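Local coordinates for protein ofchtiv-allosamidin (Ostrinia furnacalis, PDB 6JMB) that probably hydrolyses chitin as a group IV insect chitinase of glycoside hydrolase family 18, with the inhibitor allosamidin bound here in its active site, at residues A[289-301]-A[311-323]. Residues are numbered along the deposited sequence; the frame is centred on the assembly and turned at random. Where two conformers were deposited one is given.
Sequences FCYILQQESSWTV and YAFLDYNWVSFDN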
ATOM      1  N   PHE A 289       5.138 -16.959   0.960  1.00  9.83           N
ATOM      2  CA  PHE A 289       4.893 -17.712  -0.261  1.00 10.25           C
ATOM      3  C   PHE A 289       6.179 -18.129  -0.960  1.00 11.13           C
ATOM      4  O   PHE A 289       6.244 -19.228  -1.527  1.00 11.51           O
ATOM      5  CB  PHE A 289       3.958 -16.978  -1.220  1.00 10.75           C
ATOM      6  CG  PHE A 289       3.349 -17.897  -2.237  1.00 10.06           C
ATOM      7  CD1 PHE A 289       2.592 -18.981  -1.813  1.00 12.02           C
ATOM      8  CD2 PHE A 289       3.568 -17.717  -3.593  1.00 10.09           C
ATOM      9  CE1 PHE A 289       2.045 -19.868  -2.726  1.00 10.32           C
ATOM     10  CE2 PHE A 289       3.014 -18.598  -4.525  1.00 12.03           C
ATOM     11  CZ  PHE A 289       2.251 -19.677  -4.082  1.00 10.95           C
ATOM     12  N   CYS A 290       7.213 -17.285  -0.937  1.00 10.44           N
ATOM     13  CA  CYS A 290       8.481 -17.722  -1.506  1.00 10.92           C
ATOM     14  C   CYS A 290       9.004 -18.950  -0.775  1.00 11.52           C
ATOM     15  O   CYS A 290       9.560 -19.863  -1.397  1.00 12.92           O
ATOM     16  CB  CYS A 290       9.501 -16.576  -1.532  1.00 12.81           C
ATOM     17  SG  CYS A 290      10.293 -16.069   0.032  1.00 15.86           S
ATOM     18  N   TYR A 291       8.798 -19.010   0.539  1.00 11.36           N
ATOM     19  CA  TYR A 291       9.227 -20.179   1.293  1.00 12.46           C
ATOM     20  C   TYR A 291       8.408 -21.405   0.913  1.00 13.91           C
ATOM     21  O   TYR A 291       8.965 -22.491   0.706  1.00 14.60           O
ATOM     22  CB  TYR A 291       9.125 -19.896   2.787  1.00 14.45           C
ATOM     23  CG  TYR A 291       9.673 -21.009   3.639  1.00 16.86           C
ATOM     24  CD1 TYR A 291      11.041 -21.184   3.791  1.00 22.40           C
ATOM     25  CD2 TYR A 291       8.819 -21.893   4.281  1.00 17.83           C
ATOM     26  CE1 TYR A 291      11.544 -22.213   4.571  1.00 24.70           C
ATOM     27  CE2 TYR A 291       9.310 -22.922   5.059  1.00 22.83           C
ATOM     28  CZ  TYR A 291      10.668 -23.075   5.199  1.00 24.20           C
ATOM     29  OH  TYR A 291      11.156 -24.100   5.977  1.00 34.20           O
ATOM     30  N   ILE A 292       7.087 -21.246   0.814  1.00 12.12           N
ATOM     31  CA  ILE A 292       6.213 -22.338   0.384  1.00 13.80           C
ATOM     32  C   ILE A 292       6.662 -22.891  -0.968  1.00 13.67           C
ATOM     33  O   ILE A 292       6.780 -24.112  -1.152  1.00 14.01           O
ATOM     34  CB  ILE A 292       4.746 -21.863   0.374  1.00 11.81           C
ATOM     35  CG1 ILE A 292       4.195 -21.855   1.806  1.00 12.11           C
ATOM     36  CG2 ILE A 292       3.893 -22.737  -0.538  1.00 13.88           C
ATOM     37  CD1 ILE A 292       2.922 -21.048   1.988  1.00 13.06           C
ATOM     38  N   LEU A 293       6.944 -22.006  -1.926  1.00 12.37           N
ATOM     39  CA  LEU A 293       7.373 -22.458  -3.250  1.00 13.18           C
ATOM     40  C   LEU A 293       8.714 -23.177  -3.178  1.00 15.80           C
ATOM     41  O   LEU A 293       8.929 -24.180  -3.864  1.00 18.02           O
ATOM     42  CB  LEU A 293       7.475 -21.267  -4.201  1.00 13.28           C
ATOM     43  CG  LEU A 293       6.161 -20.613  -4.606  1.00 11.88           C
ATOM     44  CD1 LEU A 293       6.460 -19.410  -5.483  1.00 13.50           C
ATOM     45  CD2 LEU A 293       5.276 -21.617  -5.327  1.00 13.41           C
ATOM     46  N   GLN A 294       9.632 -22.663  -2.363  1.00 14.82           N
ATOM     47  CA  GLN A 294      10.941 -23.288  -2.214  1.00 17.05           C
ATOM     48  C   GLN A 294      10.836 -24.684  -1.600  1.00 17.84           C
ATOM     49  O   GLN A 294      11.620 -25.573  -1.950  1.00 19.71           O
ATOM     50  CB  GLN A 294      11.820 -22.384  -1.360  1.00 18.20           C
ATOM     51  CG  GLN A 294      13.203 -22.903  -1.066  1.00 23.10           C
ATOM     52  CD  GLN A 294      13.969 -21.944  -0.188  1.00 22.80           C
ATOM     53  OE1 GLN A 294      14.701 -21.091  -0.680  1.00 27.55           O
ATOM     54  NE2 GLN A 294      13.780 -22.058   1.120  1.00 27.22           N
ATOM     55  N   GLN A 295       9.881 -24.901  -0.700  1.00 15.31           N
ATOM     56  CA  GLN A 295       9.794 -26.149   0.044  1.00 18.70           C
ATOM     57  C   GLN A 295       8.897 -27.202  -0.595  1.00 21.28           C
ATOM     58  O   GLN A 295       8.998 -28.381  -0.231  1.00 21.43           O
ATOM     59  CB  GLN A 295       9.355 -25.904   1.495  1.00 19.96           C
ATOM     60  CG  GLN A 295      10.280 -24.991   2.294  1.00 25.85           C
ATOM     61  CD  GLN A 295      11.700 -25.528   2.366  1.00 29.64           C
ATOM     62  OE1 GLN A 295      12.639 -24.909   1.860  1.00 31.72           O
ATOM     63  NE2 GLN A 295      11.862 -26.685   3.005  1.00 29.49           N
ATOM     64  N   GLU A 296       8.013 -26.817  -1.508  0.50 17.25           N
ATOM     65  CA  GLU A 296       7.046 -27.744  -2.110  0.50 17.93           C
ATOM     66  C   GLU A 296       7.203 -27.678  -3.624  0.50 18.15           C
ATOM     67  O   GLU A 296       6.686 -26.758  -4.265  0.50 17.22           O
ATOM     68  CB  GLU A 296       5.617 -27.439  -1.690  0.50 18.65           C
ATOM     69  CG  GLU A 296       4.592 -28.324  -2.353  0.50 23.73           C
ATOM     70  CD  GLU A 296       4.929 -29.808  -2.248  0.50 27.56           C
ATOM     71  OE1 GLU A 296       4.941 -30.346  -1.122  0.50 23.97           O
ATOM     72  OE2 GLU A 296       5.210 -30.431  -3.293  0.50 22.65           O
ATOM     73  N   SER A 297       7.872 -28.680  -4.188  1.00 18.38           N
ATOM     74  CA  SER A 297       8.174 -28.681  -5.619  1.00 17.41           C
ATOM     75  C   SER A 297       6.956 -28.897  -6.512  1.00 17.77           C
ATOM     76  O   SER A 297       7.057 -28.663  -7.720  1.00 18.75           O
ATOM     77  CB  SER A 297       9.245 -29.728  -5.947  1.00 20.79           C
ATOM     78  OG  SER A 297       8.764 -31.039  -5.712  1.00 28.51           O
ATOM     79  N   SER A 298       5.817 -29.325  -5.958  1.00 18.20           N
ATOM     80  CA  SER A 298       4.661 -29.648  -6.790  1.00 18.52           C
ATOM     81  C   SER A 298       3.955 -28.417  -7.346  1.00 16.26           C
ATOM     82  O   SER A 298       3.179 -28.548  -8.297  1.00 17.02           O
ATOM     83  CB  SER A 298       3.665 -30.521  -6.027  1.00 19.66           C
ATOM     84  OG  SER A 298       4.240 -31.771  -5.695  1.00 30.40           O
ATOM     85  N   TRP A 299       4.188 -27.237  -6.772  1.00 14.35           N
ATOM     86  CA  TRP A 299       3.603 -26.020  -7.318  1.00 14.11           C
ATOM     87  C   TRP A 299       4.091 -25.794  -8.742  1.00 14.59           C
ATOM     88  O   TRP A 299       5.244 -26.083  -9.072  1.00 17.05           O
ATOM     89  CB  TRP A 299       4.012 -24.809  -6.469  1.00 13.99           C
ATOM     90  CG  TRP A 299       3.331 -24.726  -5.138  1.00 12.99           C
ATOM     91  CD1 TRP A 299       3.755 -25.282  -3.966  1.00 13.90           C
ATOM     92  CD2 TRP A 299       2.118 -24.022  -4.837  1.00 12.01           C
ATOM     93  NE1 TRP A 299       2.877 -24.973  -2.951  1.00 14.26           N
ATOM     94  CE2 TRP A 299       1.861 -24.205  -3.463  1.00 12.18           C
ATOM     95  CE3 TRP A 299       1.220 -23.266  -5.597  1.00 11.68           C
ATOM     96  CZ2 TRP A 299       0.752 -23.652  -2.831  1.00 12.14           C
ATOM     97  CZ3 TRP A 299       0.118 -22.711  -4.961  1.00 11.17           C
ATOM     98  CH2 TRP A 299      -0.107 -22.911  -3.595  1.00 11.50           C
ATOM     99  N   THR A 300       3.211 -25.276  -9.588  1.00 14.27           N
ATOM    100  CA  THR A 300       3.580 -24.811 -10.917  1.00 14.06           C
ATOM    101  C   THR A 300       3.580 -23.294 -10.879  1.00 13.81           C
ATOM    102  O   THR A 300       2.564 -22.684 -10.522  1.00 14.71           O
ATOM    103  CB  THR A 300       2.580 -25.296 -11.965  1.00 15.12           C
ATOM    104  OG1 THR A 300       2.569 -26.729 -11.987  1.00 18.74           O
ATOM    105  CG2 THR A 300       2.969 -24.779 -13.344  1.00 16.79           C
ATOM    106  N   VAL A 301       4.712 -22.689 -11.222  1.00 13.74           N
ATOM    107  CA  VAL A 301       4.836 -21.240 -11.311  1.00 12.89           C
ATOM    108  C   VAL A 301       4.901 -20.868 -12.783  1.00 15.76           C
ATOM    109  O   VAL A 301       5.698 -21.438 -13.540  1.00 16.24           O
ATOM    110  CB  VAL A 301       6.073 -20.723 -10.559  1.00 13.19           C
ATOM    111  CG1 VAL A 301       6.157 -19.200 -10.669  1.00 15.39           C
ATOM    112  CG2 VAL A 301       6.018 -21.156  -9.103  1.00 16.53           C
ATOM    113  N   TYR A 311       2.243 -16.183 -11.357  1.00  9.84           N
ATOM    114  CA  TYR A 311       1.191 -16.801 -10.570  1.00 10.53           C
ATOM    115  C   TYR A 311       1.555 -18.264 -10.392  1.00 11.15           C
ATOM    116  O   TYR A 311       2.403 -18.799 -11.110  1.00 10.95           O
ATOM    117  CB  TYR A 311      -0.193 -16.624 -11.214  1.00 11.06           C
ATOM    118  CG  TYR A 311      -0.329 -17.241 -12.589  1.00 11.06           C
ATOM    119  CD1 TYR A 311       0.181 -16.607 -13.717  1.00 10.27           C
ATOM    120  CD2 TYR A 311      -0.968 -18.463 -12.761  1.00 12.72           C
ATOM    121  CE1 TYR A 311       0.059 -17.174 -14.977  1.00 12.70           C
ATOM    122  CE2 TYR A 311      -1.094 -19.033 -14.016  1.00 12.43           C
ATOM    123  CZ  TYR A 311      -0.580 -18.387 -15.112  1.00 12.65           C
ATOM    124  OH  TYR A 311      -0.710 -18.964 -16.364  1.00 17.49           O
ATOM    125  N   ALA A 312       0.916 -18.912  -9.425  1.00 10.25           N
ATOM    126  CA  ALA A 312       1.261 -20.282  -9.090  1.00 10.23           C
ATOM    127  C   ALA A 312      -0.001 -21.063  -8.783  1.00 10.79           C
ATOM    128  O   ALA A 312      -0.985 -20.513  -8.282  1.00 11.42           O
ATOM    129  CB  ALA A 312       2.221 -20.340  -7.895  1.00 11.74           C
ATOM    130  N   PHE A 313       0.024 -22.356  -9.086  1.00 11.22           N
ATOM    131  CA  PHE A 313      -1.122 -23.191  -8.765  1.00 11.41           C
ATOM    132  C   PHE A 313      -0.675 -24.574  -8.319  1.00 12.48           C
ATOM    133  O   PHE A 313       0.399 -25.058  -8.688  1.00 13.67           O
ATOM    134  CB  PHE A 313      -2.145 -23.281  -9.909  1.00 13.72           C
ATOM    135  CG  PHE A 313      -1.571 -23.737 -11.212  1.00 14.62           C
ATOM    136  CD1 PHE A 313      -1.482 -25.087 -11.506  1.00 17.77           C
ATOM    137  CD2 PHE A 313      -1.128 -22.815 -12.147  1.00 15.00           C
ATOM    138  CE1 PHE A 313      -0.960 -25.515 -12.712  1.00 20.86           C
ATOM    139  CE2 PHE A 313      -0.605 -23.237 -13.361  1.00 19.72           C
ATOM    140  CZ  PHE A 313      -0.521 -24.589 -13.639  1.00 20.90           C
ATOM    141  N   LEU A 314      -1.518 -25.190  -7.495  1.00 12.32           N
ATOM    142  CA  LEU A 314      -1.301 -26.553  -7.025  1.00 12.42           C
ATOM    143  C   LEU A 314      -2.679 -27.082  -6.663  1.00 12.26           C
ATOM    144  O   LEU A 314      -3.262 -26.651  -5.660  1.00 12.52           O
ATOM    145  CB  LEU A 314      -0.380 -26.554  -5.815  1.00 13.24           C
ATOM    146  CG  LEU A 314      -0.146 -27.913  -5.152  1.00 15.09           C
ATOM    147  CD1 LEU A 314       0.336 -28.932  -6.178  1.00 17.92           C
ATOM    148  CD2 LEU A 314       0.860 -27.778  -4.022  1.00 16.77           C
ATOM    149  N   ASP A 315      -3.202 -27.989  -7.487  1.00 12.63           N
ATOM    150  CA  ASP A 315      -4.558 -28.494  -7.306  1.00 14.02           C
ATOM    151  C   ASP A 315      -5.539 -27.329  -7.184  1.00 11.99           C
ATOM    152  O   ASP A 315      -5.619 -26.507  -8.101  1.00 13.20           O
ATOM    153  CB  ASP A 315      -4.632 -29.458  -6.118  1.00 13.86           C
ATOM    154  CG  ASP A 315      -3.799 -30.699  -6.327  1.00 22.26           C
ATOM    155  OD1 ASP A 315      -3.695 -31.152  -7.483  1.00 22.83           O
ATOM    156  OD2 ASP A 315      -3.252 -31.222  -5.330  1.00 28.11           O
ATOM    157  N   TYR A 316      -6.270 -27.226  -6.072  1.00 10.75           N
ATOM    158  CA  TYR A 316      -7.262 -26.161  -5.952  1.00 12.12           C
ATOM    159  C   TYR A 316      -6.647 -24.781  -5.719  1.00 11.28           C
ATOM    160  O   TYR A 316      -7.338 -23.774  -5.903  1.00 13.02           O
ATOM    161  CB  TYR A 316      -8.283 -26.498  -4.862  1.00 13.35           C
ATOM    162  CG  TYR A 316      -9.368 -27.426  -5.355  1.00 12.35           C
ATOM    163  CD1 TYR A 316     -10.462 -26.926  -6.037  1.00 13.21           C
ATOM    164  CD2 TYR A 316      -9.287 -28.799  -5.156  1.00 12.53           C
ATOM    165  CE1 TYR A 316     -11.455 -27.752  -6.507  1.00 13.60           C
ATOM    166  CE2 TYR A 316     -10.282 -29.643  -5.627  1.00 14.07           C
ATOM    167  CZ  TYR A 316     -11.366 -29.106  -6.298  1.00 15.04           C
ATOM    168  OH  TYR A 316     -12.370 -29.918  -6.777  1.00 16.93           O
ATOM    169  N   ASN A 317      -5.379 -24.701  -5.321  1.00 11.03           N
ATOM    170  CA  ASN A 317      -4.779 -23.415  -4.976  1.00 10.91           C
ATOM    171  C   ASN A 317      -4.361 -22.660  -6.226  1.00 11.25           C
ATOM    172  O   ASN A 317      -3.715 -23.226  -7.113  1.00 13.42           O
ATOM    173  CB  ASN A 317      -3.521 -23.632  -4.146  1.00 13.41           C
ATOM    174  CG  ASN A 317      -3.801 -24.304  -2.850  1.00 14.96           C
ATOM    175  OD1 ASN A 317      -4.371 -23.704  -1.943  1.00 17.73           O
ATOM    176  ND2 ASN A 317      -3.405 -25.569  -2.744  1.00 17.91           N
ATOM    177  N   TRP A 318      -4.690 -21.371  -6.274  1.00  9.79           N
ATOM    178  CA  TRP A 318      -4.178 -20.472  -7.295  1.00 10.53           C
ATOM    179  C   TRP A 318      -3.778 -19.185  -6.589  1.00 10.30           C
ATOM    180  O   TRP A 318      -4.572 -18.618  -5.835  1.00 10.65           O
ATOM    181  CB  TRP A 318      -5.254 -20.209  -8.350  1.00 10.40           C
ATOM    182  CG  TRP A 318      -4.779 -19.530  -9.588  1.00  9.71           C
ATOM    183  CD1 TRP A 318      -4.498 -20.123 -10.798  1.00 11.25           C
ATOM    184  CD2 TRP A 318      -4.583 -18.123  -9.779  1.00  9.98           C
ATOM    185  NE1 TRP A 318      -4.123 -19.171 -11.711  1.00 10.85           N
ATOM    186  CE2 TRP A 318      -4.167 -17.937 -11.114  1.00 10.44           C
ATOM    187  CE3 TRP A 318      -4.708 -17.004  -8.945  1.00  9.51           C
ATOM    188  CZ2 TRP A 318      -3.869 -16.675 -11.635  1.00 11.36           C
ATOM    189  CZ3 TRP A 318      -4.419 -15.748  -9.466  1.00  9.88           C
ATOM    190  CH2 TRP A 318      -4.004 -15.597 -10.801  1.00 10.20           C
ATOM    191  N   VAL A 319      -2.545 -18.737  -6.810  1.00 10.02           N
ATOM    192  CA  VAL A 319      -1.969 -17.624  -6.063  1.00  9.16           C
ATOM    193  C   VAL A 319      -1.375 -16.620  -7.042  1.00  9.97           C
ATOM    194  O   VAL A 319      -0.554 -16.984  -7.891  1.00 10.19           O
ATOM    195  CB  VAL A 319      -0.885 -18.117  -5.085  1.00  9.50           C
ATOM    196  CG1 VAL A 319      -0.227 -16.939  -4.362  1.00 10.77           C
ATOM    197  CG2 VAL A 319      -1.467 -19.092  -4.082  1.00 10.34           C
ATOM    198  N   SER A 320      -1.786 -15.361  -6.921  1.00  9.24           N
ATOM    199  CA  SER A 320      -1.123 -14.254  -7.597  1.00  9.61           C
ATOM    200  C   SER A 320      -0.118 -13.642  -6.629  1.00  9.68           C
ATOM    201  O   SER A 320      -0.438 -13.427  -5.457  1.00 10.61           O
ATOM    202  CB  SER A 320      -2.160 -13.200  -7.970  1.00 10.72           C
ATOM    203  OG  SER A 320      -1.556 -11.937  -8.151  1.00  9.92           O
ATOM    204  N   PHE A 321       1.095 -13.372  -7.107  1.00  9.88           N
ATOM    205  CA  PHE A 321       2.107 -12.763  -6.250  1.00 10.41           C
ATOM    206  C   PHE A 321       3.047 -11.922  -7.101  1.00 10.77           C
ATOM    207  O   PHE A 321       2.906 -11.836  -8.323  1.00 10.98           O
ATOM    208  CB  PHE A 321       2.848 -13.813  -5.410  1.00 11.42           C
ATOM    209  CG  PHE A 321       3.718 -14.749  -6.209  1.00 10.42           C
ATOM    210  CD1 PHE A 321       3.164 -15.721  -7.027  1.00 10.95           C
ATOM    211  CD2 PHE A 321       5.103 -14.668  -6.119  1.00 12.23           C
ATOM    212  CE1 PHE A 321       3.976 -16.590  -7.750  1.00 12.02           C
ATOM    213  CE2 PHE A 321       5.915 -15.541  -6.829  1.00 12.44           C
ATOM    214  CZ  PHE A 321       5.353 -16.497  -7.648  1.00 13.38           C
ATOM    215  N   ASP A 322       3.999 -11.273  -6.436  1.00 11.15           N
ATOM    216  CA  ASP A 322       5.038 -10.520  -7.117  1.00 12.06           C
ATOM    217  C   ASP A 322       6.394 -10.960  -6.590  1.00 11.30           C
ATOM    218  O   ASP A 322       6.552 -11.200  -5.388  1.00 13.47           O
ATOM    219  CB  ASP A 322       4.829  -9.012  -6.938  1.00 12.18           C
ATOM    220  CG  ASP A 322       3.900  -8.433  -7.990  1.00 13.97           C
ATOM    221  OD1 ASP A 322       4.389  -8.135  -9.101  1.00 14.34           O
ATOM    222  OD2 ASP A 322       2.678  -8.303  -7.729  1.00 13.26           O
ATOM    223  N   ASN A 323       7.360 -11.091  -7.495  1.00 11.96           N
ATOM    224  CA  ASN A 323       8.697 -11.574  -7.168  1.00 10.49           C
ATOM    225  C   ASN A 323       9.730 -10.547  -7.633  1.00 11.47           C
ATOM    226  O   ASN A 323       9.384  -9.442  -8.044  1.00 10.78           O
ATOM    227  CB  ASN A 323       8.923 -12.978  -7.738  1.00 12.47           C
ATOM    228  CG  ASN A 323       8.767 -13.043  -9.247  1.00 13.57           C
ATOM    229  OD1 ASN A 323       8.710 -12.019  -9.933  1.00 12.96           O
ATOM    230  ND2 ASN A 323       8.706 -14.267  -9.777  1.00 15.40           N
TER
HETATM  231  O   HOH W   1       1.089 -27.644  -9.746  1.00 21.22           O
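Trp299 lies between the helix that ends at Gln295 and the hairpin strands 309-314 and 317-320. Trp299 CB starts against Leu293 CD2, 3.6 Å away. A chi1 of -73° sets CG beside the backbone N, and the indole lies across both ends of the turn, Leu314 and Asn317. Leu314 CD2, the nearest hairpin partner of CG, CD1, NE1 and CE2, stands over one face 3.7 Å from the five-membered ring centroid and 13° off the normal, a CH-pi contact. Farther out, CD2 and CE3 rest on Leu314 CB, CE3 also meets the Phe313 carbonyl carbon, CZ3 lies near Asn317 CB and Val319 CG2, and Trp299 CH2 reaches Asn317 CB at 3.5 Å. Leu293 CD2 and Phe289 CZ cover the opposite face, so the indole is sandwiched between helix and hairpin. Phe289 continues this core: Val319 CG1 sits over one face, Leu293 CG over the other, and its edge points at the face of Phe321 in a T-shaped pair (centroids 5.2 Å apart, planes at 67°).

Beyond the indole the backbones pair as antiparallel strands. Thr300 N donates to Phe313 O at 3.0 Å and Phe313 N to Thr300 O at 2.9 Å, while Thr300 CB packs over the Phe313 ring. A water bridges the same join: it donates to Ser298 O (2.7 Å) and Phe313 O and accepts from Thr300 OG1. Cys290 bonds to Cys356, and strand 317-320 pairs with strand 243-256. Helix 286-295 packed on an antiparallel meander is consistent with the alpha+beta insertion that many family 18 chitinases carry on their TIM barrel.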